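Local coordinates for 6-aminohexanoate-cyclic-dimer hydrolase (Arthrobacter sp., PDB 3A2Q) that hydrolyses the cyclic dimer of 6-aminohexanoic acid, a nylon-6 by-product, opening one amide of the ring to give the linear dimer, at the 6-aminohexanoic acid site. Numbering follows the deposited sequence.

The 6-aminohexanoic acid site. Residues 123-127, 150, 169-174, 206, 316, 320, 411, 414. With ACA (6-aminohexanoic acid), chain B; ACA (6-aminohexanoic acid), chain C.
Two 6-aminohexanoic acid units, ACA of chains B and C, are joined through two amides into the cyclic dimer substrate, almost wholly buried at the Ser-cisSer-Lys triad of the amidase signature family: Lys72, Ser150 (after a cis peptide bond) and Ala174, engineered from the nucleophilic serine. At the reactive end, O of chain C ACA accepts from the backbone N of Ala171 and of Ala172, both at 2.9 Å, matching an oxyanion hole that would polarise the carbonyl. Ala174 sets its CB over one face of this amide at the carbonyl carbon, the side from which the serine OG would probably attack. The single N-H of the same scissile amide, on N of chain B ACA, lies between two acceptors: an in-plane lone pair of Gly124 O at 3.0 Å and Ser150 OG at 2.8 Å, which may pass a proton to this N. Along the methylene arms, Ala171 CB packs on C4 of chain B ACA at 3.5 Å, and Phe414 CE1 meets C5 of chain C ACA. At the far amide, Asn125 (CG anti to N, chi1 -155°) directs ND2 to O of chain B ACA at 2.7 Å; a straight bond (177°) from ND2 to OE1 of the poorly ordered Gln411, 2.6 Å, fixes its rotation. An alanine here would remove both bonds and would probably leave the distal carbonyl and Gln411 less firmly held. At the same amide, Cys316 SG approaches N of chain C ACA to 3.2 Å.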
ATOM      1  N   MET A 123      12.418   6.470   3.209  1.00 27.83           N
ATOM      2  CA  MET A 123      12.143   6.633   1.785  1.00 27.60           C
ATOM      3  C   MET A 123      11.416   5.417   1.209  1.00 28.15           C
ATOM      4  O   MET A 123      11.450   5.178  -0.001  1.00 29.00           O
ATOM      5  CB  MET A 123      13.450   6.897   1.018  1.00 28.23           C
ATOM      6  CG  MET A 123      14.156   8.192   1.448  1.00 27.48           C
ATOM      7  SD  MET A 123      15.617   8.625   0.478  1.00 33.61           S
ATOM      8  CE  MET A 123      16.899   7.636   1.311  1.00 30.08           C
ATOM      9  N   GLY A 124      10.753   4.666   2.087  1.00 27.83           N
ATOM     10  CA  GLY A 124      10.006   3.483   1.677  1.00 30.58           C
ATOM     11  C   GLY A 124      10.877   2.368   1.130  1.00 29.67           C
ATOM     12  O   GLY A 124      10.421   1.548   0.336  1.00 31.00           O
ATOM     13  N   ASN A 125      12.123   2.310   1.586  1.00 29.78           N
ATOM     14  CA  ASN A 125      13.065   1.323   1.087  1.00 31.21           C
ATOM     15  C   ASN A 125      13.082  -0.059   1.751  1.00 29.47           C
ATOM     16  O   ASN A 125      14.084  -0.764   1.665  1.00 31.96           O
ATOM     17  CB  ASN A 125      14.479   1.911   1.119  1.00 34.52           C
ATOM     18  CG  ASN A 125      15.402   1.255   0.113  1.00 45.33           C
ATOM     19  OD1 ASN A 125      16.563   0.970   0.411  1.00 52.98           O
ATOM     20  ND2 ASN A 125      14.894   1.019  -1.093  1.00 48.42           N
ATOM     21  N   GLN A 126      11.991  -0.456   2.398  1.00 27.35           N
ATOM     22  CA  GLN A 126      11.942  -1.777   3.038  1.00 26.51           C
ATOM     23  C   GLN A 126      10.521  -2.321   3.029  1.00 27.35           C
ATOM     24  O   GLN A 126       9.574  -1.569   2.810  1.00 27.05           O
ATOM     25  CB  GLN A 126      12.411  -1.700   4.500  1.00 29.05           C
ATOM     26  CG  GLN A 126      13.854  -1.244   4.739  1.00 33.96           C
ATOM     27  CD  GLN A 126      14.895  -2.189   4.159  1.00 38.80           C
ATOM     28  OE1 GLN A 126      14.669  -3.392   4.048  1.00 36.31           O
ATOM     29  NE2 GLN A 126      16.054  -1.645   3.801  1.00 38.27           N
ATOM     30  N   VAL A 127      10.375  -3.627   3.259  1.00 29.02           N
ATOM     31  CA  VAL A 127       9.049  -4.236   3.326  1.00 26.93           C
ATOM     32  C   VAL A 127       8.650  -4.518   4.778  1.00 29.33           C
ATOM     33  O   VAL A 127       7.843  -5.399   5.079  1.00 26.79           O
ATOM     34  CB  VAL A 127       8.931  -5.525   2.472  1.00 26.10           C
ATOM     35  CG1 VAL A 127       8.742  -5.146   1.011  1.00 29.19           C
ATOM     36  CG2 VAL A 127      10.157  -6.404   2.649  1.00 26.23           C
ATOM     37  N   SER A 150       6.151  -0.801   2.566  1.00 24.63           N
ATOM     38  CA  SER A 150       6.579   0.337   3.385  1.00 27.26           C
ATOM     39  C   SER A 150       5.452   1.139   4.042  1.00 26.81           C
ATOM     40  O   SER A 150       5.704   1.934   4.945  1.00 28.10           O
ATOM     41  CB  SER A 150       7.455   1.274   2.543  1.00 28.35           C
ATOM     42  OG  SER A 150       6.792   1.668   1.348  1.00 24.87           O
ATOM     43  N   ASN A 169       1.580   4.116  -0.508  1.00 25.47           N
ATOM     44  CA  ASN A 169       1.987   3.935  -1.894  1.00 24.05           C
ATOM     45  C   ASN A 169       2.541   2.537  -2.037  1.00 25.84           C
ATOM     46  O   ASN A 169       2.837   1.870  -1.037  1.00 25.36           O
ATOM     47  CB  ASN A 169       2.969   5.003  -2.388  1.00 27.44           C
ATOM     48  CG  ASN A 169       3.793   5.600  -1.287  1.00 39.74           C
ATOM     49  OD1 ASN A 169       4.652   4.935  -0.710  1.00 40.18           O
ATOM     50  ND2 ASN A 169       3.545   6.877  -0.990  1.00 39.48           N
ATOM     51  N   ASP A 170       2.702   2.104  -3.278  1.00 23.62           N
ATOM     52  CA  ASP A 170       3.084   0.732  -3.558  1.00 25.07           C
ATOM     53  C   ASP A 170       3.990   0.642  -4.792  1.00 25.16           C
ATOM     54  O   ASP A 170       3.543   0.893  -5.911  1.00 22.59           O
ATOM     55  CB  ASP A 170       1.756  -0.020  -3.778  1.00 17.84           C
ATOM     56  CG  ASP A 170       1.905  -1.513  -3.844  1.00 17.90           C
ATOM     57  OD1 ASP A 170       2.772  -1.997  -4.597  1.00 20.25           O
ATOM     58  OD2 ASP A 170       1.126  -2.206  -3.151  1.00 20.46           O
ATOM     59  N   ALA A 171       5.254   0.277  -4.581  1.00 23.15           N
ATOM     60  CA  ALA A 171       6.217   0.148  -5.674  1.00 23.68           C
ATOM     61  C   ALA A 171       6.617  -1.311  -5.896  1.00 23.82           C
ATOM     62  O   ALA A 171       7.061  -1.684  -6.985  1.00 26.43           O
ATOM     63  CB  ALA A 171       7.460   0.989  -5.387  1.00 24.67           C
ATOM     64  N   ALA A 172       6.475  -2.124  -4.853  1.00 21.75           N
ATOM     65  CA  ALA A 172       6.793  -3.548  -4.931  1.00 25.60           C
ATOM     66  C   ALA A 172       5.805  -4.335  -4.067  1.00 22.88           C
ATOM     67  O   ALA A 172       5.976  -5.533  -3.847  1.00 23.76           O
ATOM     68  CB  ALA A 172       8.231  -3.801  -4.462  1.00 24.87           C
ATOM     69  N   GLY A 173       4.769  -3.640  -3.594  1.00 21.00           N
ATOM     70  CA  GLY A 173       3.744  -4.247  -2.759  1.00 20.44           C
ATOM     71  C   GLY A 173       3.503  -3.478  -1.463  1.00 20.04           C
ATOM     72  O   GLY A 173       2.782  -3.951  -0.585  1.00 21.42           O
ATOM     73  N   ALA A 174       4.071  -2.275  -1.362  1.00 22.75           N
ATOM     74  CA  ALA A 174       3.976  -1.444  -0.152  1.00 23.04           C
ATOM     75  C   ALA A 174       2.594  -1.108   0.420  1.00 24.23           C
ATOM     76  O   ALA A 174       2.501  -0.568   1.521  1.00 22.16           O
ATOM     77  CB  ALA A 174       4.781  -0.162  -0.347  1.00 25.86           C
ATOM     78  N   VAL A 206       9.481   5.817  -9.873  1.00 27.38           N
ATOM     79  CA  VAL A 206      10.193   4.580 -10.146  1.00 26.43           C
ATOM     80  C   VAL A 206       9.782   4.037 -11.511  1.00 25.87           C
ATOM     81  O   VAL A 206       9.408   2.871 -11.654  1.00 22.96           O
ATOM     82  CB  VAL A 206       9.934   3.513  -9.049  1.00 29.36           C
ATOM     83  CG1 VAL A 206      10.985   2.412  -9.145  1.00 28.97           C
ATOM     84  CG2 VAL A 206       9.970   4.155  -7.663  1.00 26.99           C
ATOM     85  N   CYS A 316      15.892   1.387  -8.984  1.00 25.93           N
ATOM     86  CA  CYS A 316      15.685   1.779  -7.596  1.00 26.14           C
ATOM     87  C   CYS A 316      16.930   2.454  -7.008  1.00 27.88           C
ATOM     88  O   CYS A 316      16.811   3.392  -6.219  1.00 26.55           O
ATOM     89  CB  CYS A 316      15.292   0.564  -6.752  1.00 28.93           C
ATOM     90  SG  CYS A 316      13.565   0.048  -6.972  1.00 33.20           S
ATOM     91  N   ILE A 320      16.509   6.238  -5.343  1.00 27.19           N
ATOM     92  CA  ILE A 320      16.819   6.599  -3.965  1.00 29.52           C
ATOM     93  C   ILE A 320      17.945   7.628  -3.946  1.00 28.61           C
ATOM     94  O   ILE A 320      17.900   8.598  -3.196  1.00 32.10           O
ATOM     95  CB  ILE A 320      17.237   5.366  -3.133  1.00 30.87           C
ATOM     96  CG1 ILE A 320      16.043   4.418  -2.984  1.00 29.36           C
ATOM     97  CG2 ILE A 320      17.719   5.809  -1.748  1.00 33.31           C
ATOM     98  CD1 ILE A 320      14.858   5.048  -2.276  1.00 33.51           C
ATOM     99  N   GLN A 411      19.184  -4.596  -3.806  1.00 61.66           N
ATOM    100  CA  GLN A 411      18.329  -4.007  -2.776  1.00 57.32           C
ATOM    101  C   GLN A 411      18.176  -4.973  -1.596  1.00 54.44           C
ATOM    102  O   GLN A 411      18.017  -6.179  -1.789  1.00 53.66           O
ATOM    103  CB  GLN A 411      16.947  -3.715  -3.372  1.00 57.83           C
ATOM    104  CG  GLN A 411      16.236  -2.503  -2.804  1.00 65.85           C
ATOM    105  CD  GLN A 411      16.861  -1.197  -3.251  1.00 64.49           C
ATOM    106  OE1 GLN A 411      16.408  -0.116  -2.874  1.00 65.38           O
ATOM    107  NE2 GLN A 411      17.908  -1.291  -4.061  1.00 65.72           N
ATOM    108  N   PHE A 414      15.121  -7.011  -1.605  1.00 33.29           N
ATOM    109  CA  PHE A 414      15.035  -8.043  -2.632  1.00 34.03           C
ATOM    110  C   PHE A 414      15.818  -9.307  -2.297  1.00 34.44           C
ATOM    111  O   PHE A 414      16.061 -10.130  -3.173  1.00 35.11           O
ATOM    112  CB  PHE A 414      15.521  -7.504  -3.983  1.00 32.26           C
ATOM    113  CG  PHE A 414      14.693  -6.367  -4.528  1.00 34.90           C
ATOM    114  CD1 PHE A 414      13.418  -6.110  -4.034  1.00 29.56           C
ATOM    115  CD2 PHE A 414      15.179  -5.575  -5.564  1.00 36.83           C
ATOM    116  CE1 PHE A 414      12.641  -5.083  -4.563  1.00 30.54           C
ATOM    117  CE2 PHE A 414      14.402  -4.542  -6.102  1.00 36.74           C
ATOM    118  CZ  PHE A 414      13.132  -4.299  -5.599  1.00 31.15           C
TER
HETATM  119  C   ACA B 601      12.301   1.739  -3.516  1.00 50.99           C
HETATM  120  O   ACA B 601      12.806   1.973  -2.417  1.00 60.10           O
HETATM  121  C2  ACA B 601      11.653   2.853  -4.311  1.00 49.76           C
HETATM  122  C3  ACA B 601      10.760   3.732  -3.451  1.00 43.59           C
HETATM  123  C4  ACA B 601       9.339   3.193  -3.433  1.00 49.27           C
HETATM  124  C5  ACA B 601       8.738   3.207  -2.038  1.00 50.14           C
HETATM  125  C6  ACA B 601       7.566   2.239  -1.935  1.00 51.04           C
HETATM  126  N   ACA B 601       7.881   1.074  -1.110  1.00 42.07           N
HETATM  127  C   ACA C 602       7.718  -0.184  -1.504  1.00 38.12           C
HETATM  128  O   ACA C 602       6.986  -0.498  -2.447  1.00 31.11           O
HETATM  129  C2  ACA C 602       8.482  -1.242  -0.721  1.00 36.13           C
HETATM  130  C3  ACA C 602       9.485  -2.012  -1.576  1.00 39.61           C
HETATM  131  C4  ACA C 602      10.823  -1.283  -1.714  1.00 41.85           C
HETATM  132  C5  ACA C 602      11.487  -1.604  -3.054  1.00 47.58           C
HETATM  133  C6  ACA C 602      12.675  -0.696  -3.355  1.00 49.59           C
HETATM  134  N   ACA C 602      12.288   0.526  -4.061  1.00 53.42           N